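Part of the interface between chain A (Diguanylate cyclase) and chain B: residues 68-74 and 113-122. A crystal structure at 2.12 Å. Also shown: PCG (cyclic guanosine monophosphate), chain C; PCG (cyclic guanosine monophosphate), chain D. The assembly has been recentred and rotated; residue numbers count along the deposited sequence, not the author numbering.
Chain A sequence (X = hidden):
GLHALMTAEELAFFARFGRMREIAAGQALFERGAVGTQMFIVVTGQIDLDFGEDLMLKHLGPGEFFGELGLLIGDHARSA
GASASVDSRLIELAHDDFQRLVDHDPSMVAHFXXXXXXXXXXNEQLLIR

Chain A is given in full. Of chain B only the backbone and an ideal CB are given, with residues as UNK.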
# COMPACT_ATOMS: atom_id res chain seq x y z
N GLU A 68 -7.26 3.27 6.83
CA GLU A 68 -7.30 2.42 5.63
C GLU A 68 -6.62 1.07 5.86
O GLU A 68 -7.01 0.08 5.24
CB GLU A 68 -6.75 3.15 4.38
CG GLU A 68 -5.21 3.22 4.24
CD GLU A 68 -4.53 4.12 5.27
OE1 GLU A 68 -5.23 4.74 6.09
OE2 GLU A 68 -3.28 4.21 5.24
N LEU A 69 -5.65 1.02 6.76
CA LEU A 69 -5.02 -0.25 7.16
C LEU A 69 -6.03 -1.22 7.77
O LEU A 69 -6.06 -2.40 7.42
CB LEU A 69 -3.87 -0.02 8.16
CG LEU A 69 -2.72 0.89 7.72
CD1 LEU A 69 -1.64 0.94 8.81
CD2 LEU A 69 -2.12 0.43 6.39
N GLY A 70 -6.85 -0.70 8.68
CA GLY A 70 -7.90 -1.49 9.29
C GLY A 70 -8.88 -1.97 8.23
O GLY A 70 -9.40 -3.09 8.29
N LEU A 71 -9.12 -1.12 7.25
CA LEU A 71 -10.04 -1.44 6.18
C LEU A 71 -9.49 -2.56 5.27
O LEU A 71 -10.21 -3.47 4.90
CB LEU A 71 -10.30 -0.19 5.36
CG LEU A 71 -11.24 -0.34 4.15
CD1 LEU A 71 -12.69 -0.45 4.59
CD2 LEU A 71 -11.06 0.83 3.19
N LEU A 72 -8.20 -2.48 4.95
CA LEU A 72 -7.62 -3.28 3.87
C LEU A 72 -6.97 -4.60 4.32
O LEU A 72 -6.77 -5.52 3.52
CB LEU A 72 -6.59 -2.44 3.13
CG LEU A 72 -7.18 -1.28 2.33
CD1 LEU A 72 -6.10 -0.31 1.84
CD2 LEU A 72 -8.02 -1.81 1.17
N ILE A 73 -6.63 -4.67 5.60
CA ILE A 73 -5.86 -5.78 6.14
C ILE A 73 -6.68 -6.49 7.20
O ILE A 73 -6.93 -5.93 8.26
CB ILE A 73 -4.59 -5.24 6.78
CG1 ILE A 73 -3.85 -4.38 5.75
CG2 ILE A 73 -3.68 -6.37 7.29
CD1 ILE A 73 -2.76 -3.56 6.38
N GLY A 74 -7.11 -7.71 6.92
CA GLY A 74 -7.90 -8.46 7.87
C GLY A 74 -7.17 -8.68 9.19
O GLY A 74 -5.97 -8.94 9.20
N UNK B 113 -2.72 -4.09 -5.92
CA UNK B 113 -2.25 -3.06 -4.97
C UNK B 113 -2.71 -3.40 -3.56
O UNK B 113 -1.98 -3.23 -2.57
CB UNK B 113 -2.76 -1.67 -5.37
N UNK B 114 -3.93 -3.89 -3.46
CA UNK B 114 -4.51 -4.27 -2.19
C UNK B 114 -3.69 -5.36 -1.50
O UNK B 114 -3.35 -5.25 -0.32
CB UNK B 114 -5.95 -4.74 -2.39
N UNK B 115 -3.40 -6.43 -2.24
CA UNK B 115 -2.57 -7.49 -1.71
C UNK B 115 -1.19 -6.97 -1.35
O UNK B 115 -0.61 -7.39 -0.34
CB UNK B 115 -2.46 -8.64 -2.72
N UNK B 116 -0.67 -6.04 -2.15
CA UNK B 116 0.63 -5.42 -1.86
C UNK B 116 0.64 -4.79 -0.48
O UNK B 116 1.58 -4.98 0.29
CB UNK B 116 0.97 -4.37 -2.91
N UNK B 117 -0.40 -4.02 -0.19
CA UNK B 117 -0.50 -3.32 1.08
C UNK B 117 -0.49 -4.32 2.23
O UNK B 117 0.22 -4.12 3.21
CB UNK B 117 -1.76 -2.46 1.13
N UNK B 118 -1.26 -5.40 2.11
CA UNK B 118 -1.24 -6.45 3.11
C UNK B 118 0.17 -7.01 3.32
O UNK B 118 0.62 -7.20 4.45
CB UNK B 118 -2.20 -7.57 2.70
N UNK B 119 0.89 -7.25 2.22
CA UNK B 119 2.24 -7.78 2.32
C UNK B 119 3.15 -6.77 3.01
O UNK B 119 3.84 -7.11 3.97
CB UNK B 119 2.78 -8.14 0.93
N UNK B 120 3.12 -5.52 2.56
CA UNK B 120 4.04 -4.49 3.04
C UNK B 120 3.85 -4.08 4.52
O UNK B 120 4.78 -3.58 5.16
CB UNK B 120 3.89 -3.25 2.16
N UNK B 121 2.67 -4.32 5.06
CA UNK B 121 2.46 -4.11 6.49
C UNK B 121 2.63 -5.46 7.18
O UNK B 121 1.74 -5.92 7.90
CB UNK B 121 1.08 -3.51 6.78
N UNK B 122 3.78 -6.10 6.96
CA UNK B 122 3.98 -7.47 7.47
C UNK B 122 5.31 -8.08 7.99
O UNK B 122 5.20 -8.80 8.99
CB UNK B 122 3.55 -8.38 6.32
PA PCG C . -5.21 2.20 11.37
O1A PCG C . -6.57 1.76 10.96
O2A PCG C . -4.00 1.43 11.79
O5' PCG C . -5.61 3.07 12.26
C5' PCG C . -4.61 3.96 12.75
C4' PCG C . -4.22 4.74 11.53
O4' PCG C . -3.22 5.73 11.57
C3' PCG C . -3.81 3.84 10.41
O3' PCG C . -4.88 2.90 10.14
C2' PCG C . -3.45 4.87 9.37
O2' PCG C . -4.50 5.27 8.48
C1' PCG C . -3.03 6.08 10.21
N9 PCG C . -1.63 6.60 10.36
C8 PCG C . -1.28 7.89 10.26
N7 PCG C . 0.04 8.05 10.43
C5 PCG C . 0.58 6.87 10.64
C6 PCG C . 1.94 6.33 10.89
O6 PCG C . 2.90 7.11 10.93
N1 PCG C . 2.11 4.99 11.07
C2 PCG C . 1.06 4.13 11.03
N2 PCG C . 1.29 2.81 11.21
N3 PCG C . -0.24 4.55 10.80
C4 PCG C . -0.52 5.88 10.60
PA PCG D . 12.18 -2.03 -3.10
O1A PCG D . 12.86 -1.14 -2.09
O2A PCG D . 11.87 -1.54 -4.48
O5' PCG D . 13.18 -3.23 -3.56
C5' PCG D . 13.49 -4.25 -2.61
C4' PCG D . 12.17 -4.86 -2.19
O4' PCG D . 12.11 -5.87 -1.21
C3' PCG D . 11.15 -3.86 -1.71
O3' PCG D . 10.90 -2.88 -2.72
C2' PCG D . 10.02 -4.74 -1.33
O2' PCG D . 9.06 -4.86 -2.40
C1' PCG D . 10.72 -6.06 -1.00
N9 PCG D . 10.55 -6.54 0.39
C8 PCG D . 10.22 -7.77 0.72
N7 PCG D . 10.13 -7.91 2.04
C5 PCG D . 10.41 -6.76 2.58
C6 PCG D . 10.49 -6.23 3.95
O6 PCG D . 10.25 -6.99 4.91
N1 PCG D . 10.82 -4.92 4.11
C2 PCG D . 11.07 -4.10 3.06
N2 PCG D . 11.39 -2.82 3.28
N3 PCG D . 11.02 -4.54 1.78
C4 PCG D . 10.69 -5.83 1.50

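What chain A offers here is a short helix, residues 68-72, and the residue after it; Leu69(A), Leu72(A) and Ile73(A) present methyl groups to the chain B helix, with one backbone oxygen, Leu72(A) O, among them. The two helix axes run at 110° and come no closer than 10.5 Å, so side chains must fill the gap.

Position 113 lies in the helix, with its CB out of reach of chain A; this contact sets no rule beyond helical compatibility. The residue is Leu113(B), whose backbone O accepts a hydrogen bond from the N of position 117.

At position 114 the CB points sideways, and its ideal CB lies 5.1 Å from Leu72(A) CD2. A long side chain could run past that leucine: methionine, lysine, arginine or glutamine would all suit, the aliphatic stem covering the methyl. The deposited residue is Arg114(B), with chi1 to chi3 all t. Extended in this way, it brings NE to 4.1 Å from Leu72(A) CD2; the guanidinium lies oblique to the methyl, and the stem packs beside it, with CG also 4.1 Å from Leu72(A) CD2; no charged partner on this stretch is involved.

Position 115 points away from chain A, which leaves the choice open; it is Arg115(B), hydrogen-bonded elsewhere in the structure. Position 116 is out of reach as well, and any helix-tolerant residue would serve this contact. It is Ser116(B).

Position 117 points toward chain A. Its ideal CB is 4.9 Å from Leu72(A) CD1 and 5.4 Å from Ile73(A) CG1, with no charge to answer, so leucine, isoleucine or methionine would suit. Ile117(B), with chi1 m and chi2 t, sets CD1 3.7 Å from Leu72(A) CD1, while its CG2 lies 4.2 Å from Ile73(A) CD1. One branched side chain thus touches three residues, since CG2 also lies 4.5 Å from Leu69(A) CD2.

Position 118 points sideways but close in, its ideal CB 4.7 Å from Ile73(A) CG1 and 5.1 Å from Leu72(A) O. The closeness favours something compact: alanine, valine or threonine. Val118(B) places CG2 4.1 Å from Ile73(A) CG1 and 3.6 Å from Leu72(A) O, packing against the end of the chain A helix.

Position 119 does not reach chain A, but the second ligand lies on its side of the helix, so a long donor would be useful. Arg119(B) donates from NH2 to O2' of PCG (chain D) at 2.8 Å, and the ligand's C8 lies over one face of its guanidinium. Position 120 is out of reach and unconstrained here; it is Val120(B).

Position 121 is the first to leave helical angles, at -97/55, yet its CB points toward chain A, 3.9 Å from Ile73(A) CD1 and 5.1 Å from Leu69(A) CD2. A small or medium apolar residue fits. Val121(B), though poorly ordered, puts CG2 3.8 Å from Ile73(A) CD1 and 4.1 Å from Leu69(A) CD2.

Position 122 points sideways with nothing near its CB, so polar residues are natural. It is Asn122(B), also poorly ordered, and it makes no contact with this stretch of chain A.

Chain B, residues 113-122: LRRSIVRVVN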
# COMPACT_ATOMS: atom_id res chain seq x y z
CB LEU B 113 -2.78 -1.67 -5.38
CG LEU B 113 -2.17 -1.08 -6.66
CD1 LEU B 113 -2.81 0.27 -7.02
CD2 LEU B 113 -0.63 -0.93 -6.54
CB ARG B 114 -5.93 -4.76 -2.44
CG ARG B 114 -6.77 -4.87 -1.21
CD ARG B 114 -8.23 -4.88 -1.62
NE ARG B 114 -9.09 -5.33 -0.54
CZ ARG B 114 -10.39 -5.52 -0.68
NH1 ARG B 114 -10.97 -5.29 -1.85
NH2 ARG B 114 -11.11 -5.93 0.36
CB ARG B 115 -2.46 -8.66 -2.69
CG ARG B 115 -3.77 -9.34 -2.99
CD ARG B 115 -3.57 -10.83 -3.31
NE ARG B 115 -2.33 -11.06 -4.06
CZ ARG B 115 -2.17 -10.75 -5.33
NH1 ARG B 115 -3.17 -10.17 -6.00
NH2 ARG B 115 -1.01 -10.98 -5.94
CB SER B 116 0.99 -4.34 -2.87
OG SER B 116 1.45 -4.89 -4.08
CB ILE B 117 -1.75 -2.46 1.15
CG1 ILE B 117 -1.58 -1.28 0.21
CG2 ILE B 117 -1.98 -1.97 2.60
CD1 ILE B 117 -2.82 -0.38 0.12
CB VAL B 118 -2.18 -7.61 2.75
CG1 VAL B 118 -2.01 -8.75 3.75
CG2 VAL B 118 -3.66 -7.12 2.71
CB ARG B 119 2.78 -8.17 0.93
CG ARG B 119 3.89 -9.24 0.95
CD ARG B 119 4.78 -9.19 -0.30
NE ARG B 119 5.49 -7.91 -0.39
CZ ARG B 119 6.62 -7.71 -1.06
NH1 ARG B 119 7.22 -8.70 -1.72
NH2 ARG B 119 7.17 -6.49 -1.06
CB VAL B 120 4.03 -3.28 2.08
CG1 VAL B 120 4.83 -2.11 2.63
CG2 VAL B 120 4.59 -3.72 0.74
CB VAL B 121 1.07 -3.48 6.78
CG1 VAL B 121 0.97 -2.99 8.23
CG2 VAL B 121 0.83 -2.31 5.83
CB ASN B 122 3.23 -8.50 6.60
CG ASN B 122 1.83 -8.80 7.12
OD1 ASN B 122 1.61 -8.84 8.33
ND2 ASN B 122 0.89 -9.00 6.22
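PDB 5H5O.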